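Local coordinates for glycoside hydrolase family 88 protein (Bacteroides vulgatus, PDB 4Q88) that is of unproven function but probably acts as a glycoside hydrolase of family 88, at residues G213-A218 with Q241-S246; Y63-A68 with A108-L113; S86-S91 with F97-V102; Q25-M30 with F342-F347; E15-I20 with C52-N57. All coordinates share one frame; numbering follows the deposited sequence. Where two conformers were deposited one is given.

Contact 1 of 5, residues G213-A218 with Q241-S246; sequences GWAFAA and QTMAKS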
# COMPACT_ATOMS: atom_id res chain seq x y z
N GLY A 213 -6.23 4.54 1.77
CA GLY A 213 -4.76 4.69 1.66
C GLY A 213 -4.15 3.64 0.76
O GLY A 213 -3.33 3.95 -0.11
N TRP A 214 -4.52 2.38 0.99
CA TRP A 214 -4.00 1.30 0.13
C TRP A 214 -4.31 1.62 -1.35
O TRP A 214 -3.43 1.55 -2.23
CB TRP A 214 -4.63 -0.05 0.50
CG TRP A 214 -4.23 -0.67 1.80
CD1 TRP A 214 -5.09 -1.20 2.72
CD2 TRP A 214 -2.90 -0.90 2.32
NE1 TRP A 214 -4.39 -1.74 3.73
CE2 TRP A 214 -3.05 -1.52 3.55
CE3 TRP A 214 -1.62 -0.61 1.88
CZ2 TRP A 214 -1.98 -1.88 4.33
CZ3 TRP A 214 -0.55 -0.95 2.69
CH2 TRP A 214 -0.74 -1.60 3.88
N ALA A 215 -5.56 2.02 -1.64
CA ALA A 215 -5.97 2.26 -2.99
C ALA A 215 -5.20 3.42 -3.63
O ALA A 215 -4.70 3.31 -4.77
CB ALA A 215 -7.49 2.53 -3.08
N PHE A 216 -5.10 4.53 -2.91
CA PHE A 216 -4.44 5.74 -3.42
C PHE A 216 -2.93 5.50 -3.65
O PHE A 216 -2.41 5.87 -4.73
CB PHE A 216 -4.65 6.87 -2.42
CG PHE A 216 -4.23 8.22 -2.88
CD1 PHE A 216 -4.79 8.82 -3.98
CD2 PHE A 216 -3.38 8.99 -2.08
CE1 PHE A 216 -4.42 10.09 -4.38
CE2 PHE A 216 -3.05 10.28 -2.44
CZ PHE A 216 -3.57 10.85 -3.58
N ALA A 217 -2.26 4.90 -2.69
CA ALA A 217 -0.81 4.53 -2.89
C ALA A 217 -0.65 3.50 -4.04
O ALA A 217 0.32 3.57 -4.77
CB ALA A 217 -0.22 3.96 -1.64
N ALA A 218 -1.60 2.57 -4.14
CA ALA A 218 -1.61 1.63 -5.26
C ALA A 218 -1.62 2.30 -6.59
O ALA A 218 -0.86 1.90 -7.52
CB ALA A 218 -2.75 0.63 -5.12
N GLN A 241 -6.30 11.45 -9.55
CA GLN A 241 -6.55 12.86 -9.34
C GLN A 241 -7.85 13.13 -8.58
O GLN A 241 -7.91 14.03 -7.74
CB GLN A 241 -6.54 13.60 -10.66
CG GLN A 241 -5.14 13.65 -11.26
CD GLN A 241 -5.15 14.20 -12.67
OE1 GLN A 241 -6.16 14.04 -13.45
NE2 GLN A 241 -4.03 14.80 -13.07
N THR A 242 -8.90 12.37 -8.92
CA THR A 242 -10.18 12.52 -8.19
C THR A 242 -10.09 12.09 -6.76
O THR A 242 -10.62 12.76 -5.86
CB THR A 242 -11.23 11.68 -8.89
OG1 THR A 242 -11.34 12.10 -10.26
CG2 THR A 242 -12.56 11.81 -8.21
N MSE A 243 -9.41 10.97 -6.49
CA MSE A 243 -9.21 10.56 -5.12
C MSE A 243 -8.40 11.57 -4.36
O MSE A 243 -8.68 11.87 -3.20
CB MSE A 243 -8.47 9.20 -5.00
CG MSE A 243 -9.24 8.04 -5.58
SE MSE A 243 -8.32 6.38 -5.07
CE MSE A 243 -8.69 6.40 -3.13
N ALA A 244 -7.40 12.17 -5.00
CA ALA A 244 -6.58 13.17 -4.32
C ALA A 244 -7.43 14.33 -3.79
O ALA A 244 -7.26 14.79 -2.64
CB ALA A 244 -5.49 13.73 -5.27
N LYS A 245 -8.35 14.78 -4.62
CA LYS A 245 -9.20 15.87 -4.25
C LYS A 245 -10.15 15.42 -3.05
O LYS A 245 -10.35 16.20 -2.07
CB LYS A 245 -10.02 16.31 -5.43
CG LYS A 245 -10.80 17.57 -5.15
CD LYS A 245 -11.34 18.20 -6.42
CE LYS A 245 -12.00 19.53 -6.08
NZ LYS A 245 -12.74 20.07 -7.26
N SER A 246 -10.76 14.24 -3.17
CA SER A 246 -11.67 13.77 -2.11
C SER A 246 -10.95 13.53 -0.78
O SER A 246 -11.48 13.81 0.36
CB SER A 246 -12.38 12.54 -2.59
OG SER A 246 -13.12 12.85 -3.75
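The F216 ring lies obliquely against helix 241-246. CD1 of F216 meets CB of M243 at 3.8 Å. CE1 of the ring comes within 3.7 Å of the backbone N of A244, whose CB lies under CZ. Outside the two segments F240 stacks on this ring and F282 meets it edge-to-face. F216 holds CG anti to its N (chi1 -171°), which carries the ring across the gap, while M243, a selenomethionine, runs past it in the opposite direction. The M243 chain bends at its last torsion (chi3 69°), bringing CE to 4.1 Å from CB of A215. No hydrogen bond crosses, and all four touching residues are buried. The axes of segments 213-218 and 241-246 pass 10.4 Å apart at 137°, an inclined antiparallel crossing of two successive helices, 209-225 and 233-249. Helix 272-287 packs against F216 and A244, helix 144-159 against A215, and Y187 of the short strand 186-187 against A215 and M243.

Contact 2 of 5, residues Y63-A68 with A108-L113; sequences YSIDWA and ADLYKL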
# COMPACT_ATOMS: atom_id res chain seq x y z
N TYR A 63 18.70 -7.48 3.53
CA TYR A 63 17.59 -7.86 4.43
C TYR A 63 16.40 -8.43 3.62
O TYR A 63 15.79 -9.46 4.01
CB TYR A 63 17.18 -6.69 5.31
CG TYR A 63 16.23 -6.99 6.43
CD1 TYR A 63 14.86 -6.89 6.24
CD2 TYR A 63 16.68 -7.32 7.71
CE1 TYR A 63 13.97 -7.14 7.26
CE2 TYR A 63 15.78 -7.60 8.75
CZ TYR A 63 14.41 -7.51 8.51
OH TYR A 63 13.48 -7.72 9.49
N SER A 64 16.05 -7.76 2.53
CA SER A 64 14.99 -8.25 1.64
C SER A 64 15.38 -9.55 0.92
O SER A 64 14.56 -10.45 0.74
CB SER A 64 14.51 -7.17 0.65
OG SER A 64 13.73 -6.20 1.35
N ILE A 65 16.63 -9.67 0.49
CA ILE A 65 17.08 -10.88 -0.18
C ILE A 65 17.00 -12.05 0.79
O ILE A 65 16.55 -13.12 0.44
CB ILE A 65 18.53 -10.74 -0.72
CG1 ILE A 65 18.58 -9.73 -1.86
CG2 ILE A 65 19.12 -12.10 -1.12
CD1 ILE A 65 19.97 -9.25 -2.23
N ASP A 66 17.41 -11.82 2.03
CA ASP A 66 17.42 -12.90 3.04
C ASP A 66 15.99 -13.33 3.32
O ASP A 66 15.71 -14.51 3.55
CB ASP A 66 18.11 -12.43 4.34
CG ASP A 66 19.61 -12.32 4.22
OD1 ASP A 66 20.18 -12.68 3.16
OD2 ASP A 66 20.22 -11.76 5.18
N TRP A 67 15.06 -12.38 3.34
CA TRP A 67 13.64 -12.75 3.49
C TRP A 67 13.10 -13.52 2.30
O TRP A 67 12.40 -14.52 2.49
CB TRP A 67 12.80 -11.49 3.71
CG TRP A 67 11.30 -11.62 3.69
CD1 TRP A 67 10.50 -12.09 4.68
CD2 TRP A 67 10.44 -11.11 2.68
NE1 TRP A 67 9.17 -11.92 4.35
CE2 TRP A 67 9.10 -11.33 3.11
CE3 TRP A 67 10.66 -10.50 1.44
CZ2 TRP A 67 8.00 -10.94 2.34
CZ3 TRP A 67 9.56 -10.11 0.68
CH2 TRP A 67 8.24 -10.35 1.14
N ALA A 68 13.43 -13.09 1.08
CA ALA A 68 12.97 -13.79 -0.09
C ALA A 68 13.55 -15.22 -0.16
O ALA A 68 12.85 -16.16 -0.50
CB ALA A 68 13.31 -13.04 -1.34
N ALA A 108 9.93 -9.39 -7.74
CA ALA A 108 10.18 -8.73 -9.03
C ALA A 108 11.24 -7.63 -8.95
O ALA A 108 12.14 -7.51 -9.83
CB ALA A 108 8.90 -8.12 -9.57
N ASP A 109 11.16 -6.80 -7.91
CA ASP A 109 12.16 -5.74 -7.69
C ASP A 109 13.55 -6.33 -7.55
O ASP A 109 14.52 -5.81 -8.13
CB ASP A 109 11.86 -4.93 -6.44
CG ASP A 109 10.64 -4.04 -6.58
OD1 ASP A 109 10.14 -3.79 -7.70
OD2 ASP A 109 10.16 -3.58 -5.49
N LEU A 110 13.65 -7.42 -6.82
CA LEU A 110 14.96 -8.09 -6.63
C LEU A 110 15.47 -8.78 -7.92
O LEU A 110 16.68 -8.73 -8.23
CB LEU A 110 14.88 -9.06 -5.46
CG LEU A 110 14.75 -8.39 -4.10
CD1 LEU A 110 14.44 -9.43 -3.05
CD2 LEU A 110 15.97 -7.55 -3.72
N TYR A 111 14.57 -9.37 -8.67
CA TYR A 111 14.90 -9.89 -10.00
C TYR A 111 15.46 -8.81 -10.94
O TYR A 111 16.44 -9.05 -11.68
CB TYR A 111 13.65 -10.48 -10.62
CG TYR A 111 13.84 -10.98 -12.03
CD1 TYR A 111 13.78 -10.13 -13.10
CD2 TYR A 111 14.10 -12.33 -12.27
CE1 TYR A 111 13.96 -10.57 -14.41
CE2 TYR A 111 14.29 -12.78 -13.58
CZ TYR A 111 14.24 -11.89 -14.61
OH TYR A 111 14.41 -12.32 -15.89
N LYS A 112 14.82 -7.64 -10.98
CA LYS A 112 15.37 -6.59 -11.84
C LYS A 112 16.81 -6.24 -11.53
O LYS A 112 17.60 -5.92 -12.45
CB LYS A 112 14.49 -5.33 -11.78
CG LYS A 112 13.18 -5.50 -12.51
CD LYS A 112 13.35 -5.79 -14.01
CE LYS A 112 14.11 -4.70 -14.74
NZ LYS A 112 13.39 -3.37 -14.69
N LEU A 113 17.18 -6.28 -10.26
CA LEU A 113 18.56 -6.00 -9.85
C LEU A 113 19.55 -7.08 -10.24
O LEU A 113 20.72 -6.78 -10.53
CB LEU A 113 18.68 -5.78 -8.34
CG LEU A 113 17.81 -4.67 -7.78
CD1 LEU A 113 17.99 -4.59 -6.27
CD2 LEU A 113 18.11 -3.34 -8.44
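L110 makes all the contacts from helix 108-113, touching S64, I65 and A68. Its CB points toward the other helix, and chi1 of -69° places CG anti to the carbonyl carbon. The two methyls have different neighbours. CD1 lies over the backbone of S64, 3.9 Å from its carbonyl O, and is also 4.2 Å from CB of A68, one turn further on. CD2 meets CG1 of I65 at 3.9 Å. The I65 and L110 side chains run obliquely to one another, and the contact on I65 is made by the middle of its longer branch. Both helices belong to the all-helical scaffold of the six-hairpin glycosidase clan; here they are helices 58-70 and 103-113, joined by a long, largely irregular connection. The axes of segments 63-68 and 108-113 pass 10.9 Å apart at 114°, a steep crossing that restricts the meeting to a small patch of 137 Å². Apart from the S64 carbonyl under CD1, the touching atoms are carbons, and no hydrogen bond crosses. W73, from the intervening loop, touches both L110 and A68. The hydroxyl of S64 is engaged by H45 and N48, while M49, also on helix 39-55, packs on the S64 side chain. D109 and K112 form salt bridges with K154 and D157 of helix 144-159.

Contact 3 of 5, residues S86-S91 with F97-V102; sequences STYGES and FGDWQV. With EDO (1,2-ethanediol), chain D.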
# COMPACT_ATOMS: atom_id res chain seq x y z
N SER A 86 -8.90 -18.15 -2.97
CA SER A 86 -8.73 -16.72 -3.12
C SER A 86 -9.44 -15.86 -2.07
O SER A 86 -9.48 -14.64 -2.21
CB SER A 86 -9.22 -16.30 -4.49
OG SER A 86 -10.60 -16.56 -4.62
N THR A 87 -10.00 -16.47 -1.03
CA THR A 87 -10.54 -15.75 0.11
C THR A 87 -9.51 -15.72 1.23
O THR A 87 -8.41 -16.23 1.06
CB THR A 87 -11.83 -16.40 0.58
OG1 THR A 87 -11.56 -17.77 0.89
CG2 THR A 87 -12.90 -16.34 -0.53
N TYR A 88 -9.84 -15.12 2.39
CA TYR A 88 -8.84 -15.00 3.49
C TYR A 88 -8.40 -16.35 4.04
O TYR A 88 -9.23 -17.14 4.45
CB TYR A 88 -9.32 -14.17 4.69
CG TYR A 88 -8.16 -13.90 5.68
CD1 TYR A 88 -7.87 -14.79 6.71
CD2 TYR A 88 -7.38 -12.77 5.56
CE1 TYR A 88 -6.81 -14.56 7.58
CE2 TYR A 88 -6.32 -12.52 6.42
CZ TYR A 88 -6.02 -13.44 7.42
OH TYR A 88 -4.96 -13.19 8.29
N GLY A 89 -7.10 -16.57 4.09
CA GLY A 89 -6.55 -17.71 4.84
C GLY A 89 -5.05 -17.64 4.94
O GLY A 89 -4.40 -16.91 4.17
N GLU A 90 -4.48 -18.42 5.87
CA GLU A 90 -3.05 -18.30 6.17
C GLU A 90 -2.29 -19.62 5.94
O GLU A 90 -1.04 -19.68 6.08
CB GLU A 90 -2.86 -17.82 7.60
CG GLU A 90 -3.54 -16.49 7.90
CD GLU A 90 -3.20 -15.92 9.28
OE1 GLU A 90 -2.17 -16.29 9.92
OE2 GLU A 90 -3.95 -15.04 9.71
N SER A 91 -3.02 -20.65 5.53
CA SER A 91 -2.44 -21.98 5.30
C SER A 91 -2.01 -22.04 3.83
O SER A 91 -2.34 -21.11 3.05
CB SER A 91 -3.42 -23.07 5.69
OG SER A 91 -4.67 -22.91 5.08
N PHE A 97 -5.07 -15.71 -2.96
CA PHE A 97 -5.50 -14.61 -2.10
C PHE A 97 -4.38 -13.57 -2.12
O PHE A 97 -3.22 -13.87 -1.89
CB PHE A 97 -5.76 -15.16 -0.69
CG PHE A 97 -6.15 -14.11 0.31
CD1 PHE A 97 -7.21 -13.28 0.07
CD2 PHE A 97 -5.46 -14.00 1.50
CE1 PHE A 97 -7.58 -12.32 1.02
CE2 PHE A 97 -5.79 -13.04 2.42
CZ PHE A 97 -6.83 -12.17 2.15
N GLY A 98 -4.70 -12.34 -2.48
CA GLY A 98 -3.71 -11.30 -2.75
C GLY A 98 -2.77 -10.99 -1.59
O GLY A 98 -1.66 -10.57 -1.79
N ASP A 99 -3.17 -11.27 -0.35
CA ASP A 99 -2.23 -11.06 0.77
C ASP A 99 -1.03 -12.04 0.68
O ASP A 99 -0.00 -11.80 1.32
CB ASP A 99 -2.95 -11.27 2.11
CG ASP A 99 -3.83 -10.13 2.52
OD1 ASP A 99 -3.82 -9.08 1.84
OD2 ASP A 99 -4.52 -10.29 3.59
N TRP A 100 -1.15 -13.10 -0.15
CA TRP A 100 -0.03 -14.04 -0.39
C TRP A 100 0.66 -13.74 -1.71
O TRP A 100 1.51 -14.47 -2.16
CB TRP A 100 -0.54 -15.47 -0.39
CG TRP A 100 -0.75 -16.00 0.99
CD1 TRP A 100 -1.94 -16.39 1.57
CD2 TRP A 100 0.27 -16.27 1.94
NE1 TRP A 100 -1.70 -16.87 2.83
CE2 TRP A 100 -0.36 -16.81 3.10
CE3 TRP A 100 1.67 -16.09 1.95
CZ2 TRP A 100 0.37 -17.15 4.26
CZ3 TRP A 100 2.40 -16.45 3.09
CH2 TRP A 100 1.75 -16.99 4.22
N GLN A 101 0.31 -12.61 -2.29
CA GLN A 101 0.87 -12.19 -3.60
C GLN A 101 1.65 -10.88 -3.57
O GLN A 101 2.44 -10.57 -4.48
CB GLN A 101 -0.25 -12.09 -4.61
CG GLN A 101 -1.00 -13.38 -4.87
CD GLN A 101 -2.16 -13.23 -5.84
OE1 GLN A 101 -2.66 -12.12 -6.05
NE2 GLN A 101 -2.61 -14.34 -6.43
N VAL A 102 1.47 -10.08 -2.53
CA VAL A 102 2.23 -8.81 -2.39
C VAL A 102 3.74 -9.06 -2.26
O VAL A 102 4.54 -8.23 -2.74
CB VAL A 102 1.66 -7.89 -1.26
CG1 VAL A 102 1.42 -8.66 0.01
CG2 VAL A 102 2.53 -6.67 -1.00
C1 EDO D . -11.63 -19.56 -2.75
O1 EDO D . -12.00 -19.39 -4.10
C2 EDO D . -12.84 -19.92 -1.87
O2 EDO D . -12.44 -19.91 -0.48
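The F97 ring is the tightly packed part of this contact, with the chain of 86-91 wrapped over it. CA of Y88 sits above the ring centre, 3.7 Å from the centroid and 12° off the normal, a CH-pi contact. T87 O lies over the same face, 3.2 Å from CG of F97, whereas S86 O approaches the ring edge. D99 N lies 4.0 Å above the opposite face of F97, offset toward the rim. With CG of F97 anti to its N (chi1 177°), the ring lies beneath the 86-91 backbone. The Y88 ring adds an oblique contact, its CD2 3.5 Å from CZ of F97. W100 supplies the hydrogen bond across the contact: NE1 donates to G89 O at 3.0 Å, with the acceptor close to the indole plane and the N-H...O angle a bent 144°. Both segments belong to the long loop region between helices 58-70 and 103-113 of the helical fold, and a 3-10 turn at 98-100 brings D99 and W100 round to face 86-91. W141 stacks on F97, and F38 meets the W100 ring. The looser side comprises T87 and the outer ends of Y88 and E90. There Y88 OH donates to OE2 of E90, a short bond (2.5 Å) within 86-91, while OE1 of E90 forms a salt bridge with R36. CB of T87 points away from 97-102. Its OG1 shares a 2.7 Å hydrogen bond with O2 of an ethanediol, probably from the crystallisation liquor.

Contact 4 of 5, residues Q25-M30 with F342-F347; sequences QRYQSM and FGIGAF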
# COMPACT_ATOMS: atom_id res chain seq x y z
N GLN A 25 16.74 1.08 10.57
CA GLN A 25 17.72 0.33 11.36
C GLN A 25 17.14 -0.26 12.61
O GLN A 25 17.46 -1.39 12.94
CB GLN A 25 18.94 1.16 11.66
CG GLN A 25 19.73 1.30 10.38
CD GLN A 25 20.84 2.31 10.45
OE1 GLN A 25 21.24 2.76 11.53
NE2 GLN A 25 21.35 2.69 9.28
N ARG A 26 16.27 0.48 13.27
CA ARG A 26 15.58 -0.05 14.46
C ARG A 26 14.82 -1.29 14.09
O ARG A 26 14.93 -2.33 14.75
CB ARG A 26 14.64 0.99 15.05
CG ARG A 26 13.94 0.54 16.34
CD ARG A 26 12.64 1.28 16.58
NE ARG A 26 11.68 0.52 17.38
CZ ARG A 26 10.66 -0.21 16.90
NH1 ARG A 26 10.42 -0.34 15.57
NH2 ARG A 26 9.86 -0.83 17.78
N TYR A 27 14.04 -1.23 13.00
CA TYR A 27 13.23 -2.39 12.62
C TYR A 27 14.10 -3.62 12.28
O TYR A 27 13.87 -4.72 12.78
CB TYR A 27 12.28 -2.03 11.46
CG TYR A 27 11.40 -3.17 11.14
CD1 TYR A 27 10.23 -3.38 11.86
CD2 TYR A 27 11.74 -4.08 10.16
CE1 TYR A 27 9.44 -4.47 11.61
CE2 TYR A 27 10.95 -5.17 9.90
CZ TYR A 27 9.79 -5.35 10.62
OH TYR A 27 8.98 -6.43 10.37
N GLN A 28 15.14 -3.42 11.45
CA GLN A 28 15.97 -4.54 11.02
C GLN A 28 16.84 -5.09 12.15
O GLN A 28 17.14 -6.29 12.16
CB GLN A 28 16.82 -4.17 9.80
CG GLN A 28 15.96 -3.86 8.58
CD GLN A 28 16.72 -3.64 7.30
OE1 GLN A 28 17.94 -3.80 7.23
NE2 GLN A 28 15.98 -3.33 6.24
N SER A 29 17.22 -4.25 13.11
CA SER A 29 18.04 -4.73 14.23
C SER A 29 17.19 -5.56 15.17
O SER A 29 17.67 -6.50 15.78
CB SER A 29 18.70 -3.56 14.99
OG SER A 29 17.74 -2.81 15.71
N MSE A 30 15.90 -5.21 15.27
CA MSE A 30 14.98 -5.88 16.18
C MSE A 30 14.34 -7.13 15.63
O MSE A 30 13.96 -8.00 16.38
CB MSE A 30 13.81 -4.96 16.55
CG MSE A 30 14.13 -3.99 17.68
SE MSE A 30 12.54 -2.87 17.97
CE MSE A 30 11.22 -4.22 18.55
N PHE A 342 3.73 -3.28 8.84
CA PHE A 342 3.15 -2.72 7.64
C PHE A 342 3.03 -1.21 7.68
O PHE A 342 3.12 -0.55 6.65
CB PHE A 342 1.80 -3.38 7.32
CG PHE A 342 0.72 -3.06 8.31
CD1 PHE A 342 -0.07 -1.92 8.16
CD2 PHE A 342 0.48 -3.90 9.36
CE1 PHE A 342 -1.05 -1.60 9.11
CE2 PHE A 342 -0.49 -3.59 10.32
CZ PHE A 342 -1.25 -2.45 10.18
N GLY A 343 2.85 -0.67 8.88
CA GLY A 343 2.77 0.75 9.16
C GLY A 343 4.10 1.44 9.07
O GLY A 343 4.20 2.54 8.59
N ILE A 344 5.14 0.75 9.49
CA ILE A 344 6.51 1.21 9.29
C ILE A 344 6.80 1.23 7.80
O ILE A 344 7.33 2.20 7.30
CB ILE A 344 7.51 0.31 10.00
CG1 ILE A 344 7.29 0.47 11.51
CG2 ILE A 344 8.94 0.62 9.56
CD1 ILE A 344 8.06 -0.50 12.38
N GLY A 345 6.33 0.22 7.09
CA GLY A 345 6.44 0.24 5.63
C GLY A 345 5.82 1.48 4.97
O GLY A 345 6.45 2.18 4.14
N ALA A 346 4.57 1.73 5.34
CA ALA A 346 3.87 2.93 4.86
C ALA A 346 4.57 4.25 5.21
O ALA A 346 4.74 5.12 4.33
CB ALA A 346 2.44 2.93 5.37
N PHE A 347 5.03 4.37 6.46
CA PHE A 347 5.83 5.50 6.89
C PHE A 347 7.08 5.72 6.01
O PHE A 347 7.31 6.81 5.53
CB PHE A 347 6.21 5.38 8.35
CG PHE A 347 7.01 6.55 8.88
CD1 PHE A 347 8.37 6.63 8.68
CD2 PHE A 347 6.38 7.58 9.55
CE1 PHE A 347 9.11 7.73 9.16
CE2 PHE A 347 7.10 8.66 10.04
CZ PHE A 347 8.43 8.74 9.83
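Near the two ends of the chain, helix 13-30 lies beside the last helix, 341-358, and one isoleucine bridges them. CD1 of I344 meets Y27 and R26 together. It is 3.6 Å from CD1 of Y27, approaching that ring obliquely, and 4.0 Å from NH1 of R26, near the plane of the guanidinium and at its edge. I344 directs its longer branch across the gap with CG1 anti to the carbonyl carbon (chi1 -67°). Y27 answers with CG anti to its N (chi1 -176°), which turns the ring toward I344. The R26 side chain runs extended from CG to NE and crosses I344 at about a right angle, and the methyl lies beside the guanidinium with no hydrogen bond between them. H31 stacks on Y27, Y44 meets the same ring, and V23 packs on I344. With only 104 Å² buried, this is a light helix-to-helix contact joining sequence-distant ends, as expected of the closed alpha/alpha toroid of the six-hairpin glycosidases.

Contact 5 of 5, residues E15-I20 with C52-N57; sequences ELLEII and CALTGN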
# COMPACT_ATOMS: atom_id res chain seq x y z
N GLU A 15 18.34 15.71 7.24
CA GLU A 15 17.49 15.43 8.39
C GLU A 15 16.50 14.31 8.07
O GLU A 15 16.19 13.47 8.91
CB GLU A 15 16.77 16.71 8.78
CG GLU A 15 15.74 16.57 9.89
CD GLU A 15 14.85 17.80 10.00
OE1 GLU A 15 15.18 18.86 9.37
OE2 GLU A 15 13.83 17.67 10.72
N LEU A 16 15.96 14.30 6.86
CA LEU A 16 15.00 13.22 6.49
C LEU A 16 15.69 11.88 6.40
O LEU A 16 15.14 10.87 6.79
CB LEU A 16 14.30 13.51 5.18
CG LEU A 16 13.48 14.79 5.24
CD1 LEU A 16 12.89 15.04 3.88
CD2 LEU A 16 12.42 14.72 6.32
N LEU A 17 16.93 11.85 5.87
CA LEU A 17 17.65 10.61 5.78
C LEU A 17 17.97 10.06 7.16
O LEU A 17 17.91 8.84 7.36
CB LEU A 17 18.94 10.77 4.93
CG LEU A 17 18.60 10.93 3.45
CD1 LEU A 17 19.81 11.47 2.68
CD2 LEU A 17 18.09 9.65 2.81
N GLU A 18 18.31 10.93 8.11
CA GLU A 18 18.52 10.48 9.48
C GLU A 18 17.27 9.73 10.03
O GLU A 18 17.39 8.69 10.69
CB GLU A 18 18.85 11.66 10.41
CG GLU A 18 19.19 11.22 11.82
CD GLU A 18 17.95 10.97 12.69
OE1 GLU A 18 16.94 11.70 12.56
OE2 GLU A 18 17.99 10.04 13.53
N ILE A 19 16.11 10.29 9.76
CA ILE A 19 14.82 9.67 10.16
C ILE A 19 14.64 8.32 9.49
O ILE A 19 14.36 7.32 10.17
CB ILE A 19 13.63 10.59 9.83
CG1 ILE A 19 13.66 11.80 10.79
CG2 ILE A 19 12.32 9.81 9.96
CD1 ILE A 19 12.72 12.93 10.42
N ILE A 20 14.85 8.29 8.17
CA ILE A 20 14.70 7.06 7.41
C ILE A 20 15.60 5.98 7.96
O ILE A 20 15.18 4.85 8.24
CB ILE A 20 14.94 7.33 5.91
CG1 ILE A 20 13.76 8.15 5.36
CG2 ILE A 20 15.06 6.05 5.13
CD1 ILE A 20 13.98 8.65 3.95
N CYS A 52 15.82 1.32 -0.42
CA CYS A 52 16.95 0.90 -1.26
C CYS A 52 17.03 1.69 -2.54
O CYS A 52 18.14 2.07 -3.02
CB CYS A 52 16.91 -0.56 -1.60
SG CYS A 52 17.15 -1.62 -0.18
N ALA A 53 15.89 1.99 -3.15
CA ALA A 53 15.90 2.85 -4.33
C ALA A 53 16.45 4.25 -4.05
O ALA A 53 17.07 4.88 -4.89
CB ALA A 53 14.49 2.96 -4.93
N LEU A 54 16.11 4.79 -2.88
CA LEU A 54 16.48 6.15 -2.52
C LEU A 54 17.94 6.21 -2.10
O LEU A 54 18.59 7.23 -2.33
CB LEU A 54 15.66 6.66 -1.35
CG LEU A 54 15.87 8.09 -0.91
CD1 LEU A 54 15.30 9.06 -1.92
CD2 LEU A 54 15.22 8.28 0.46
N THR A 55 18.44 5.14 -1.51
CA THR A 55 19.72 5.19 -0.81
C THR A 55 20.82 4.28 -1.34
O THR A 55 22.00 4.47 -1.04
CB THR A 55 19.58 4.85 0.70
OG1 THR A 55 19.25 3.45 0.87
CG2 THR A 55 18.57 5.76 1.42
N GLY A 56 20.44 3.24 -2.05
CA GLY A 56 21.39 2.24 -2.49
C GLY A 56 22.04 1.41 -1.42
O GLY A 56 23.06 0.77 -1.66
N ASN A 57 21.44 1.37 -0.24
CA ASN A 57 22.07 0.75 0.91
C ASN A 57 22.11 -0.77 0.73
O ASN A 57 21.08 -1.42 0.66
CB ASN A 57 21.34 1.16 2.20
CG ASN A 57 21.99 0.61 3.45
OD1 ASN A 57 22.10 -0.60 3.63
ND2 ASN A 57 22.42 1.49 4.34
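Helix 15-20 faces the C-terminal turn of helix 39-55, with L17 and T55 the nearest pair of CA atoms at 8.8 Å. The second backbone leaves its helix at G56, whose phi is positive (66°), and N57 follows as the N-cap of helix 58-70, its OD1 accepting from Y60 N. Across G56, N57 N donates to T55 OG1 at 3.2 Å, forming an ST turn that links the two helices; the same hydroxyl also bonds to V51 O. L54 reaches the other helix through a single methyl. Its CG is anti to its N (chi1 -176°), and CD2 lies 3.7 Å from CD1 of I20 and 4.0 Å from CD2 of L17. The L54 and I20 side chains meet at about a right angle, whereas L17 crosses L54 obliquely. CD2 of L17 also comes within 4.2 Å of CG2 of T55, the two side chains sliding past each other in opposite directions. I20 is buried and backed by A351 of helix 341-358; L17, L54 and T55 remain partly exposed. No polar bond spans the gap. The 121 Å² buried is a small apolar packing of helix 13-30 against the C-terminal end of helix 39-55, consistent with the alpha/alpha toroid of six-hairpin glycosidases.

All five contacts fall within the single family 88 range. Contacts 4 and 5 share helix 13-30, lie about 13 Å apart between centres, and touch where F347 packs on I19. Contact 2 reaches contact 4 through Y63, which packs on Y27 and Q28, their centres about 17 Å apart. Contact 1, about 24 Å from contact 4 between centres, meets it through W214 and F342. Contact 3 touches none of the others and lies in the loops between the helices of contact 2. Along the chain contact 4 encloses contacts 1, 2 and 3 and crosses contact 5; with the packing beside it, it joins the first and last helices, consistent with closure of an alpha/alpha toroid.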